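Local atomic coordinates of succinate-semialdehyde dehydrogenase (Synechococcus sp., PDB entry 4ITB), a protein that probably oxidises succinic semialdehyde (4-oxobutanoic acid) to succinate, using NADP+ as the hydride acceptor. Residues I5-P10 against N160-A165; A90-Y95 against S421-P426; W132-W137 against T257-Q262; T205-E210 against L228-G233. All coordinates share one frame; numbering follows the deposited sequence.

Contacts 3 and 4 line the site that holds the cofactor and the 4-oxobutanoic acid, their centres about 14 Å apart. Contact 4 is the parallel strand pair 201-207 and 227-230; along the chain it falls between the segments of contact 3, and contact 2 spans both. Contact 2 joins helix 79-103 to the loop after strand 412-415, reaches the substrate carboxylate and, like contact 4, touches the second subunit. Contact 1 lies outermost, its centre about 18 Å from that of the chain, where strand 6-8 meets helix 162-175; its segments alternate with those of contact 3, and its Asn160 packs on Trp132. Distant parts of the chain thereby converge on one cofactor and substrate site.

Contact 1: I5-P10 against N160-A165; sequences IATINP and NVPQCA
The flat group in play is the side-chain amide of Gln163, and Thr7 OG1 lies close to its plane. NE2 of Gln163 donates to OG1 of Thr7 at 2.8 Å with an N-H...O angle of 160°, the two side chains crossing at about a right angle. The CB and CG2 of Thr7 stand a little further from the same nitrogen. Gln163 reaches across because its chain runs on extended beyond CG. Beside this bond the pyrrolidine ring of Pro162 turns toward the strand: its CB meets Ile5 CG2 at 3.7 Å, and its CD lies 3.6 Å from Ala6 O.

The contact seats the amino-terminal strand 6-8, half of a small antiparallel hairpin with 15-18, on the start of helix 162-175, with Val161 at the N-cap. Glu74, on helix 64-75, ties both sides, hydrogen-bonding Thr7 OG1 as well as the backbone N of Gln163 and of Cys164. At the Asn160 end the backbone meets more lightly, its CA pointing a C-H at Ala6 O over 3.6 Å. A water spans the gap beyond, accepting from Ile8 N and probably donating to Asn160 O, 2.7 Å away.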
# COMPACT_ATOMS: atom_id res chain seq x y z
N ILE A 5 15.11 19.94 18.86
CA ILE A 5 15.25 18.60 19.40
C ILE A 5 15.74 18.71 20.83
O ILE A 5 16.87 19.14 21.08
CB ILE A 5 16.21 17.74 18.58
CG1 ILE A 5 15.74 17.66 17.12
CG2 ILE A 5 16.30 16.34 19.19
CD1 ILE A 5 16.72 16.96 16.20
N ALA A 6 14.89 18.35 21.77
CA ALA A 6 15.20 18.58 23.17
C ALA A 6 14.31 17.76 24.08
O ALA A 6 13.17 17.41 23.72
CB ALA A 6 15.04 20.06 23.49
N THR A 7 14.84 17.44 25.25
CA THR A 7 14.04 16.93 26.35
C THR A 7 13.55 18.12 27.15
O THR A 7 14.35 18.85 27.75
CB THR A 7 14.86 16.00 27.27
OG1 THR A 7 15.36 14.88 26.52
CG2 THR A 7 14.01 15.50 28.43
N ILE A 8 12.24 18.33 27.13
CA ILE A 8 11.61 19.34 27.97
C ILE A 8 10.56 18.61 28.79
O ILE A 8 9.59 18.07 28.25
CB ILE A 8 10.97 20.47 27.15
CG1 ILE A 8 12.04 21.15 26.29
CG2 ILE A 8 10.31 21.49 28.07
CD1 ILE A 8 11.51 22.20 25.33
N ASN A 9 10.78 18.55 30.10
CA ASN A 9 9.93 17.79 31.01
C ASN A 9 8.56 18.45 31.11
O ASN A 9 8.45 19.57 31.61
CB ASN A 9 10.60 17.70 32.38
CG ASN A 9 9.90 16.74 33.32
OD1 ASN A 9 8.68 16.55 33.25
ND2 ASN A 9 10.67 16.12 34.21
N PRO A 10 7.49 17.77 30.65
CA PRO A 10 6.17 18.42 30.63
C PRO A 10 5.54 18.57 32.01
O PRO A 10 4.55 19.29 32.13
CB PRO A 10 5.33 17.47 29.76
CG PRO A 10 5.96 16.13 29.98
CD PRO A 10 7.45 16.42 30.05
N ASN A 160 10.59 15.83 20.45
CA ASN A 160 10.50 15.93 21.90
C ASN A 160 10.80 14.63 22.64
O ASN A 160 10.76 14.59 23.87
CB ASN A 160 9.14 16.48 22.33
CG ASN A 160 7.98 15.64 21.80
OD1 ASN A 160 8.01 15.17 20.66
ND2 ASN A 160 6.95 15.47 22.61
N VAL A 161 11.13 13.56 21.91
CA VAL A 161 11.55 12.32 22.58
C VAL A 161 12.93 11.80 22.11
O VAL A 161 13.09 10.61 21.83
CB VAL A 161 10.45 11.22 22.51
CG1 VAL A 161 9.21 11.63 23.30
CG2 VAL A 161 10.07 10.91 21.06
N PRO A 162 13.94 12.69 22.07
CA PRO A 162 15.25 12.24 21.59
C PRO A 162 15.88 11.15 22.47
O PRO A 162 16.53 10.25 21.95
CB PRO A 162 16.09 13.53 21.63
CG PRO A 162 15.43 14.38 22.65
CD PRO A 162 13.97 14.10 22.49
N GLN A 163 15.70 11.23 23.78
CA GLN A 163 16.27 10.20 24.64
C GLN A 163 15.62 8.85 24.41
O GLN A 163 16.30 7.83 24.41
CB GLN A 163 16.23 10.59 26.11
CG GLN A 163 17.09 11.80 26.43
CD GLN A 163 17.16 12.07 27.91
OE1 GLN A 163 17.54 11.20 28.70
NE2 GLN A 163 16.76 13.27 28.31
N CYS A 164 14.31 8.84 24.18
CA CYS A 164 13.63 7.59 23.83
C CYS A 164 14.17 7.04 22.52
O CYS A 164 14.47 5.85 22.41
CB CYS A 164 12.12 7.79 23.72
SG CYS A 164 11.28 8.13 25.28
N ALA A 165 14.32 7.92 21.54
CA ALA A 165 14.81 7.52 20.23
C ALA A 165 16.21 6.91 20.32
O ALA A 165 16.49 5.88 19.70
CB ALA A 165 14.80 8.71 19.29
O HOH W 1 10.73 16.30 25.92

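Contact 2: A90-Y95 against S421-P426; sequences ALVCRY and SDPRLP. With SSN (4-oxobutanoic acid), chain D.
Tyr95 swings its CG anti to the backbone N (chi1 179°), which carries the ring off helix 79-103 and lays it over the Pro423-Arg424 peptide. Leu91, one turn earlier, makes the same choice and brings CD2 to within 4.0 Å of Pro423 CG. Three residues of the helix meet Pro423: Leu91 CD2 and Val92 CB touch its CG, while its CB stands 4.3 Å from the centroid of the Tyr95 ring in a CH-pi contact over the face. Pro423 O stands over a face of the ring, offset toward the rim, 3.3 Å from Tyr95 CE2, and the CG of Arg424 touches Tyr95 CE1 at 4.0 Å. A water in the plane of the ring links Tyr95 OH to Arg424 O.

The loop that offers this proline is a type I turn from Asp422 to Leu425, stiffened by an Asx turn. Asp422 OD1 accepts from the backbone N of Arg424 at 2.9 Å and also from its NE. NE and NH2 grip the carboxylate side-on, NH2 meeting the syn lone pair of OD2 at 2.8 Å with an angle of 166°. On the second subunit, Thr111 packs against Arg424 and Leu425.

Just before the turn, Ser421 OG donates to O1 of the bound 4-oxobutanoic acid at 2.8 Å. Across the interface itself direct contact is apolar and aromatic; the Asp-Arg pair helps fix the loop's shape, and its two charges probably offset each other within the loop.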
# COMPACT_ATOMS: atom_id res chain seq x y z
N ALA A 90 8.38 -5.43 24.29
CA ALA A 90 9.02 -6.74 24.36
C ALA A 90 8.14 -7.79 23.71
O ALA A 90 8.62 -8.67 22.99
CB ALA A 90 9.32 -7.11 25.81
N LEU A 91 6.83 -7.69 23.96
CA LEU A 91 5.89 -8.67 23.44
C LEU A 91 5.90 -8.74 21.92
O LEU A 91 5.86 -9.82 21.34
CB LEU A 91 4.48 -8.34 23.93
CG LEU A 91 3.39 -9.39 23.75
CD1 LEU A 91 3.68 -10.59 24.63
CD2 LEU A 91 2.03 -8.78 24.07
N VAL A 92 5.95 -7.59 21.24
CA VAL A 92 5.93 -7.61 19.78
C VAL A 92 7.26 -8.13 19.21
O VAL A 92 7.28 -8.76 18.16
CB VAL A 92 5.48 -6.24 19.17
CG1 VAL A 92 6.54 -5.15 19.39
CG2 VAL A 92 5.16 -6.39 17.69
N CYS A 93 8.36 -7.88 19.92
CA CYS A 93 9.65 -8.47 19.56
C CYS A 93 9.53 -9.99 19.62
O CYS A 93 9.94 -10.69 18.68
CB CYS A 93 10.76 -7.98 20.49
SG CYS A 93 11.26 -6.27 20.22
N ARG A 94 8.97 -10.51 20.70
CA ARG A 94 8.82 -11.96 20.82
C ARG A 94 7.84 -12.52 19.79
O ARG A 94 8.07 -13.60 19.26
CB ARG A 94 8.40 -12.36 22.24
CG ARG A 94 9.46 -12.03 23.28
CD ARG A 94 9.27 -12.83 24.57
NE ARG A 94 10.33 -12.53 25.52
CZ ARG A 94 11.55 -13.07 25.48
NH1 ARG A 94 11.85 -13.94 24.52
NH2 ARG A 94 12.46 -12.75 26.38
N TYR A 95 6.78 -11.78 19.49
CA TYR A 95 5.79 -12.24 18.52
C TYR A 95 6.43 -12.50 17.16
O TYR A 95 6.24 -13.56 16.55
CB TYR A 95 4.65 -11.23 18.40
CG TYR A 95 3.60 -11.63 17.40
CD1 TYR A 95 2.60 -12.53 17.73
CD2 TYR A 95 3.61 -11.11 16.12
CE1 TYR A 95 1.63 -12.89 16.81
CE2 TYR A 95 2.65 -11.47 15.19
CZ TYR A 95 1.66 -12.37 15.54
OH TYR A 95 0.70 -12.71 14.60
N SER A 421 -4.62 -2.35 20.58
CA SER A 421 -3.76 -3.04 19.64
C SER A 421 -3.15 -4.26 20.34
O SER A 421 -2.94 -4.25 21.56
CB SER A 421 -2.67 -2.10 19.11
OG SER A 421 -1.89 -1.58 20.17
N ASP A 422 -2.88 -5.30 19.57
CA ASP A 422 -2.42 -6.59 20.08
C ASP A 422 -1.56 -7.19 18.98
O ASP A 422 -2.02 -7.28 17.85
CB ASP A 422 -3.65 -7.47 20.34
CG ASP A 422 -3.32 -8.84 20.93
OD1 ASP A 422 -2.28 -9.44 20.58
OD2 ASP A 422 -4.12 -9.34 21.74
N PRO A 423 -0.31 -7.59 19.29
CA PRO A 423 0.55 -8.14 18.23
C PRO A 423 -0.09 -9.27 17.42
O PRO A 423 0.26 -9.47 16.26
CB PRO A 423 1.76 -8.67 19.01
CG PRO A 423 1.83 -7.80 20.21
CD PRO A 423 0.39 -7.52 20.58
N ARG A 424 -1.02 -10.00 18.02
CA ARG A 424 -1.64 -11.14 17.36
C ARG A 424 -2.63 -10.79 16.24
O ARG A 424 -2.99 -11.66 15.46
CB ARG A 424 -2.32 -12.04 18.40
CG ARG A 424 -1.34 -12.64 19.41
CD ARG A 424 -2.07 -13.35 20.54
NE ARG A 424 -2.84 -12.40 21.34
CZ ARG A 424 -3.52 -12.70 22.44
NH1 ARG A 424 -3.55 -13.95 22.89
NH2 ARG A 424 -4.19 -11.76 23.09
N LEU A 425 -3.06 -9.53 16.18
CA LEU A 425 -4.12 -9.10 15.27
C LEU A 425 -3.67 -7.87 14.50
O LEU A 425 -3.06 -6.97 15.07
CB LEU A 425 -5.38 -8.75 16.07
CG LEU A 425 -6.32 -9.87 16.57
CD1 LEU A 425 -6.88 -10.66 15.42
CD2 LEU A 425 -5.65 -10.80 17.56
N PRO A 426 -3.97 -7.81 13.19
CA PRO A 426 -3.58 -6.60 12.45
C PRO A 426 -4.27 -5.35 12.99
O PRO A 426 -5.33 -5.41 13.63
CB PRO A 426 -4.00 -6.89 11.01
CG PRO A 426 -4.98 -8.02 11.11
CD PRO A 426 -4.58 -8.82 12.31
C1 SSN D . -1.89 1.96 20.34
O1 SSN D . -1.38 1.10 19.58
C2 SSN D . -2.20 3.34 19.88
O2 SSN D . -2.15 1.65 21.53
C3 SSN D . -1.67 3.84 18.58
C4 SSN D . -2.07 5.21 18.14
O4 SSN D . -1.92 6.26 19.03
O HOH W 2 -1.47 -14.01 15.45

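Contact 3: W132-W137 against T257-Q262. With NDP (NADPH dihydro-nicotinamide-adenine-dinucleotide phosphate), chain C; SSN (4-oxobutanoic acid), chain D.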
# COMPACT_ATOMS: atom_id res chain seq x y z
N TRP A 132 5.43 11.02 19.52
CA TRP A 132 5.87 11.00 20.91
C TRP A 132 4.94 10.25 21.86
O TRP A 132 5.31 10.03 23.01
CB TRP A 132 6.05 12.45 21.43
CG TRP A 132 4.86 13.31 21.10
CD1 TRP A 132 4.76 14.18 20.06
CD2 TRP A 132 3.59 13.34 21.77
NE1 TRP A 132 3.51 14.76 20.04
CE2 TRP A 132 2.78 14.26 21.07
CE3 TRP A 132 3.06 12.68 22.88
CZ2 TRP A 132 1.47 14.53 21.46
CZ3 TRP A 132 1.76 12.95 23.26
CH2 TRP A 132 0.98 13.88 22.56
N ASN A 133 3.74 9.88 21.41
CA ASN A 133 2.73 9.41 22.38
C ASN A 133 2.95 8.00 22.90
O ASN A 133 2.61 7.69 24.04
CB ASN A 133 1.30 9.63 21.89
CG ASN A 133 0.95 8.80 20.68
OD1 ASN A 133 1.81 8.46 19.86
ND2 ASN A 133 -0.33 8.47 20.55
N PHE A 134 3.55 7.15 22.07
CA PHE A 134 3.99 5.82 22.51
C PHE A 134 5.40 5.68 21.97
O PHE A 134 5.64 5.00 20.96
CB PHE A 134 3.05 4.72 21.99
CG PHE A 134 1.67 4.77 22.60
CD1 PHE A 134 0.63 5.41 21.94
CD2 PHE A 134 1.43 4.18 23.83
CE1 PHE A 134 -0.64 5.46 22.51
CE2 PHE A 134 0.16 4.23 24.40
CZ PHE A 134 -0.87 4.87 23.73
N PRO A 135 6.35 6.34 22.63
CA PRO A 135 7.67 6.52 22.02
C PRO A 135 8.51 5.24 21.92
O PRO A 135 9.48 5.23 21.17
CB PRO A 135 8.34 7.55 22.93
CG PRO A 135 7.68 7.37 24.26
CD PRO A 135 6.26 6.95 23.97
N PHE A 136 8.16 4.21 22.68
CA PHE A 136 8.79 2.89 22.51
C PHE A 136 7.93 1.97 21.65
O PHE A 136 8.41 1.39 20.67
CB PHE A 136 9.05 2.24 23.88
CG PHE A 136 10.38 2.60 24.50
CD1 PHE A 136 10.73 3.92 24.74
CD2 PHE A 136 11.28 1.60 24.87
CE1 PHE A 136 11.95 4.25 25.33
CE2 PHE A 136 12.49 1.92 25.46
CZ PHE A 136 12.83 3.24 25.68
N TRP A 137 6.67 1.81 22.04
CA TRP A 137 5.78 0.85 21.39
C TRP A 137 5.61 1.11 19.89
O TRP A 137 5.65 0.18 19.10
CB TRP A 137 4.44 0.82 22.12
CG TRP A 137 3.29 0.25 21.34
CD1 TRP A 137 2.18 0.92 20.91
CD2 TRP A 137 3.13 -1.11 20.91
NE1 TRP A 137 1.35 0.06 20.23
CE2 TRP A 137 1.91 -1.19 20.22
CE3 TRP A 137 3.91 -2.27 21.04
CZ2 TRP A 137 1.44 -2.38 19.66
CZ3 TRP A 137 3.45 -3.45 20.48
CH2 TRP A 137 2.23 -3.50 19.80
N THR A 257 -9.10 8.21 28.96
CA THR A 257 -8.09 8.91 29.75
C THR A 257 -6.70 8.29 29.80
O THR A 257 -5.77 8.95 30.26
CB THR A 257 -8.59 9.21 31.18
OG1 THR A 257 -8.75 7.99 31.91
CG2 THR A 257 -9.92 9.95 31.14
N MET A 258 -6.55 7.05 29.34
CA MET A 258 -5.23 6.41 29.26
C MET A 258 -4.27 7.26 28.44
O MET A 258 -4.68 7.95 27.50
CB MET A 258 -5.35 5.01 28.64
CG MET A 258 -5.90 4.98 27.20
SD MET A 258 -6.03 3.33 26.43
CE MET A 258 -6.78 3.75 24.84
N ASN A 259 -2.99 7.23 28.82
CA ASN A 259 -1.96 8.00 28.12
C ASN A 259 -2.30 9.49 28.12
O ASN A 259 -2.01 10.21 27.15
CB ASN A 259 -1.76 7.50 26.69
CG ASN A 259 -0.31 7.60 26.25
OD1 ASN A 259 0.60 7.20 26.97
ND2 ASN A 259 -0.09 8.16 25.06
N ASN A 260 -2.93 9.93 29.21
CA ASN A 260 -3.40 11.31 29.35
C ASN A 260 -4.29 11.76 28.19
O ASN A 260 -4.30 12.93 27.81
CB ASN A 260 -2.21 12.26 29.56
CG ASN A 260 -1.29 11.79 30.68
OD1 ASN A 260 -1.76 11.21 31.67
ND2 ASN A 260 0.01 12.04 30.53
N GLY A 261 -5.02 10.79 27.64
CA GLY A 261 -5.93 11.04 26.53
C GLY A 261 -5.29 10.99 25.15
O GLY A 261 -5.98 11.04 24.14
N GLN A 262 -3.96 10.88 25.12
CA GLN A 262 -3.22 11.05 23.87
C GLN A 262 -3.01 9.72 23.14
O GLN A 262 -1.90 9.22 23.00
CB GLN A 262 -1.89 11.74 24.17
CG GLN A 262 -2.08 13.09 24.88
CD GLN A 262 -0.84 13.57 25.60
OE1 GLN A 262 -0.42 14.72 25.44
NE2 GLN A 262 -0.25 12.70 26.41
PA NDP C . 2.99 15.35 14.24
O1A NDP C . 2.20 14.63 13.18
O2A NDP C . 3.53 16.72 13.93
O5B NDP C . 4.27 14.44 14.60
C5B NDP C . 4.41 13.06 14.28
C4B NDP C . 5.78 12.79 13.65
O4B NDP C . 5.79 13.33 12.33
C3B NDP C . 6.95 13.44 14.38
O3B NDP C . 8.11 12.63 14.21
C2B NDP C . 7.11 14.73 13.60
O2B NDP C . 8.40 15.29 13.72
C1B NDP C . 6.91 14.22 12.21
N9A NDP C . 6.49 15.22 11.22
C8A NDP C . 5.68 16.28 11.40
N7A NDP C . 5.50 16.94 10.22
C5A NDP C . 6.18 16.26 9.29
C6A NDP C . 6.44 16.39 7.85
N6A NDP C . 5.88 17.41 7.15
N1A NDP C . 7.22 15.46 7.27
C2A NDP C . 7.78 14.44 7.95
N3A NDP C . 7.61 14.27 9.26
C4A NDP C . 6.83 15.13 9.95
O3 NDP C . 2.12 15.44 15.60
PN NDP C . 2.03 16.64 16.68
O1N NDP C . 2.06 18.01 16.04
O2N NDP C . 2.96 16.33 17.82
O5D NDP C . 0.53 16.36 17.19
C5D NDP C . -0.55 17.04 16.56
C4D NDP C . -1.78 16.14 16.48
O4D NDP C . -1.55 15.02 15.62
C3D NDP C . -2.15 15.52 17.82
O3D NDP C . -2.95 16.40 18.61
C2D NDP C . -2.95 14.32 17.37
O2D NDP C . -4.26 14.76 16.99
C1D NDP C . -2.19 13.84 16.14
N1N NDP C . -1.23 12.78 16.50
C2N NDP C . -1.55 11.51 16.25
C3N NDP C . -0.85 10.45 16.82
C7N NDP C . -1.22 9.02 16.52
O7N NDP C . -0.94 8.14 17.32
N7N NDP C . -1.84 8.73 15.38
C4N NDP C . 0.32 10.70 17.75
C5N NDP C . 0.73 12.09 17.69
C6N NDP C . -0.04 13.06 17.07
P2B NDP C . 8.70 16.52 14.71
O1X NDP C . 10.15 16.79 14.45
O2X NDP C . 7.81 17.65 14.22
O3X NDP C . 8.38 16.10 16.11
C1 SSN D . -1.89 1.96 20.34
O1 SSN D . -1.38 1.10 19.58
C2 SSN D . -2.20 3.34 19.88
O2 SSN D . -2.15 1.65 21.53
C3 SSN D . -1.67 3.84 18.58
C4 SSN D . -2.07 5.21 18.14
O4 SSN D . -1.92 6.26 19.03
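Asn133 reaches Gln262 from its first side-chain carbon: CB lies 3.4 Å from Gln262 O. With chi1 at 66°, CG sits between the backbone N and the carbonyl carbon, close to the nicotinamide, and OD1 comes 3.4 Å from C4N of NADPH. At the tip, ND2 serves both the protein and the ligands. It donates to Gln262 O at 3.0 Å and to O4 of the bound 4-oxobutanoic acid at 3.1 Å, and makes a weak bond to the nicotinamide O7N. O4 is the aldehyde end of the substrate, so the amide is placed as in the oxyanion hole of aldehyde dehydrogenases, where the substrate also bonds to the backbone N of Cys264.

Asn259 ties the two loops together a second time. Its ND2 spends one hydrogen on Asn133 O (2.9 Å) and the other on Gln262 O, so the latter accepts from both asparagine amides, which approach from opposite faces of its carbonyl plane. Lys77 holds Asn259 OD1. The fixed amide of Asn259 then lies almost parallel to the Phe134 ring, 10° between planes, with ND2 3.6 Å from CZ; the substrate carboxylate oxygen O2 lies over the opposite face of that ring.

Gln262 also packs on Trp132. Its OE1, bonded to Ala307 N, approaches CH2 of the indole at 3.3 Å, the ring and amide planes about 60° apart. From its other end the indole sends NE1 to the pyrophosphate oxygen O2N of NADPH at 2.8 Å, and Trp137 NE1 bonds to O1 of the substrate.

Contact 4: T205-E210 against L228-G233. With NDP (NADPH dihydro-nicotinamide-adenine-dinucleotide phosphate), chain C; SSN (4-oxobutanoic acid), chain D; EDO (1,2-ethanediol), chain L.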
# COMPACT_ATOMS: atom_id res chain seq x y z
N THR A 205 6.94 4.59 6.50
CA THR A 205 5.75 4.51 7.33
C THR A 205 5.71 5.72 8.25
O THR A 205 6.76 6.22 8.68
CB THR A 205 5.69 3.19 8.13
OG1 THR A 205 4.45 3.12 8.85
CG2 THR A 205 6.85 3.10 9.12
N LEU A 206 4.51 6.22 8.52
CA LEU A 206 4.35 7.32 9.47
C LEU A 206 3.14 7.08 10.35
O LEU A 206 2.06 6.71 9.87
CB LEU A 206 4.20 8.66 8.73
CG LEU A 206 4.12 9.91 9.62
CD1 LEU A 206 4.75 11.12 8.93
CD2 LEU A 206 2.67 10.25 10.01
N THR A 207 3.33 7.32 11.65
CA THR A 207 2.22 7.40 12.60
C THR A 207 2.26 8.81 13.19
O THR A 207 3.32 9.30 13.57
CB THR A 207 2.33 6.34 13.70
OG1 THR A 207 2.22 5.04 13.10
CG2 THR A 207 1.23 6.52 14.74
N GLY A 208 1.10 9.47 13.24
CA GLY A 208 1.04 10.85 13.70
C GLY A 208 -0.16 11.60 13.16
O GLY A 208 -1.22 11.02 12.98
N SER A 209 0.02 12.90 12.90
CA SER A 209 -1.05 13.78 12.43
C SER A 209 -1.29 13.65 10.94
O SER A 209 -0.40 13.23 10.19
CB SER A 209 -0.72 15.25 12.72
OG SER A 209 0.31 15.74 11.85
N GLU A 210 -2.47 14.05 10.50
CA GLU A 210 -2.76 14.04 9.08
C GLU A 210 -1.82 14.91 8.23
O GLU A 210 -1.39 14.46 7.17
CB GLU A 210 -4.23 14.37 8.77
CG GLU A 210 -4.53 14.21 7.29
CD GLU A 210 -5.97 14.47 6.92
OE1 GLU A 210 -6.85 14.26 7.78
OE2 GLU A 210 -6.21 14.87 5.76
N LEU A 228 2.71 3.20 4.56
CA LEU A 228 1.67 2.82 5.49
C LEU A 228 1.49 4.02 6.40
O LEU A 228 2.49 4.57 6.89
CB LEU A 228 2.09 1.58 6.31
CG LEU A 228 1.08 1.07 7.35
CD1 LEU A 228 1.28 -0.42 7.55
CD2 LEU A 228 1.20 1.79 8.69
N LEU A 229 0.25 4.43 6.62
CA LEU A 229 -0.06 5.58 7.47
C LEU A 229 -1.05 5.18 8.55
O LEU A 229 -2.09 4.57 8.27
CB LEU A 229 -0.69 6.70 6.65
CG LEU A 229 0.14 7.32 5.53
CD1 LEU A 229 -0.64 8.43 4.86
CD2 LEU A 229 1.46 7.87 6.05
N GLU A 230 -0.76 5.55 9.79
CA GLU A 230 -1.74 5.48 10.86
C GLU A 230 -1.84 6.85 11.48
O GLU A 230 -0.91 7.32 12.15
CB GLU A 230 -1.37 4.43 11.90
CG GLU A 230 -2.48 4.19 12.93
CD GLU A 230 -2.19 4.84 14.26
OE1 GLU A 230 -2.78 5.90 14.54
OE2 GLU A 230 -1.38 4.29 15.03
N LEU A 231 -2.96 7.50 11.24
CA LEU A 231 -3.12 8.86 11.68
C LEU A 231 -4.10 8.85 12.86
O LEU A 231 -4.27 7.82 13.51
CB LEU A 231 -3.52 9.74 10.48
CG LEU A 231 -2.59 9.48 9.28
CD1 LEU A 231 -3.03 10.25 8.03
CD2 LEU A 231 -1.10 9.75 9.59
N GLY A 232 -4.72 9.97 13.17
CA GLY A 232 -5.56 9.98 14.35
C GLY A 232 -6.88 9.25 14.19
O GLY A 232 -7.16 8.59 13.18
N GLY A 233 -7.71 9.39 15.21
CA GLY A 233 -9.07 8.90 15.15
C GLY A 233 -9.96 9.76 16.03
O GLY A 233 -9.50 10.57 16.82
PA NDP C . 2.99 15.35 14.24
O1A NDP C . 2.20 14.63 13.18
O2A NDP C . 3.53 16.72 13.93
O5B NDP C . 4.27 14.44 14.60
C5B NDP C . 4.41 13.06 14.28
C4B NDP C . 5.78 12.79 13.65
O4B NDP C . 5.79 13.33 12.33
C3B NDP C . 6.95 13.44 14.38
O3B NDP C . 8.11 12.63 14.21
C2B NDP C . 7.11 14.73 13.60
O2B NDP C . 8.40 15.29 13.72
C1B NDP C . 6.91 14.22 12.21
N9A NDP C . 6.49 15.22 11.22
C8A NDP C . 5.68 16.28 11.40
N7A NDP C . 5.50 16.94 10.22
C5A NDP C . 6.18 16.26 9.29
C6A NDP C . 6.44 16.39 7.85
N6A NDP C . 5.88 17.41 7.15
N1A NDP C . 7.22 15.46 7.27
C2A NDP C . 7.78 14.44 7.95
N3A NDP C . 7.61 14.27 9.26
C4A NDP C . 6.83 15.13 9.95
O3 NDP C . 2.12 15.44 15.60
PN NDP C . 2.03 16.64 16.68
O1N NDP C . 2.06 18.01 16.04
O2N NDP C . 2.96 16.33 17.82
O5D NDP C . 0.53 16.36 17.19
C5D NDP C . -0.55 17.04 16.56
C4D NDP C . -1.78 16.14 16.48
O4D NDP C . -1.55 15.02 15.62
C3D NDP C . -2.15 15.52 17.82
O3D NDP C . -2.95 16.40 18.61
C2D NDP C . -2.95 14.32 17.37
O2D NDP C . -4.26 14.76 16.99
C1D NDP C . -2.19 13.84 16.14
N1N NDP C . -1.23 12.78 16.50
C2N NDP C . -1.55 11.51 16.25
C3N NDP C . -0.85 10.45 16.82
C7N NDP C . -1.22 9.02 16.52
O7N NDP C . -0.94 8.14 17.32
N7N NDP C . -1.84 8.73 15.38
C4N NDP C . 0.32 10.70 17.75
C5N NDP C . 0.73 12.09 17.69
C6N NDP C . -0.04 13.06 17.07
P2B NDP C . 8.70 16.52 14.71
O1X NDP C . 10.15 16.79 14.45
O2X NDP C . 7.81 17.65 14.22
O3X NDP C . 8.38 16.10 16.11
C1 SSN D . -1.89 1.96 20.34
O1 SSN D . -1.38 1.10 19.58
C2 SSN D . -2.20 3.34 19.88
O2 SSN D . -2.15 1.65 21.53
C3 SSN D . -1.67 3.84 18.58
C4 SSN D . -2.07 5.21 18.14
O4 SSN D . -1.92 6.26 19.03
C1 EDO L . -5.21 13.36 13.19
O1 EDO L . -4.78 12.57 12.07
C2 EDO L . -5.57 14.74 12.67
O2 EDO L . -4.38 15.43 12.25
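Glu230 and Gly208 meet at the nicotinamide: Gly208 N donates to Glu230 O at 3.1 Å, and both residues turn an oxygen to the carboxamide of NADPH. Its N7N gives a nearly straight bond to Glu230 OE1 (172°) and a weak one to Gly208 O. The bend of the Glu230 chain at chi2 sets the carboxylate between cofactor and substrate, with OE2 3.3 Å from C4 of the bound 4-oxobutanoic acid and 3.4 Å from Thr207 CG2. Arg141 forms a salt bridge to that same OE2.

One residue on from Gly208, Ser209 grips the pyrophosphate oxygen O1A twice, through its backbone N at 2.8 Å and its OG at 2.6 Å. Ser209 is also the N-cap of helix 210-222, so the phosphate sits at that helix start, in the variant Rossmann-type beta-alpha-beta unit of aldehyde dehydrogenases: strand 201-207, helix 210-222, strand 227-230.

Behind these tips the two strands run parallel, axes 4.9 Å apart. Leu206 N donates to Leu228 O, and Glu230 N to Leu206 O at 3.1 Å. Leu206 packs its CB on Leu229 CD2, and the Leu206 and Leu231 side chains cross at about a right angle, their CD2 atoms 3.8 Å apart. Leu216 of the connecting helix covers both Leu206 and Leu229, and Ile224 of the second subunit packs on Leu229 and Leu231.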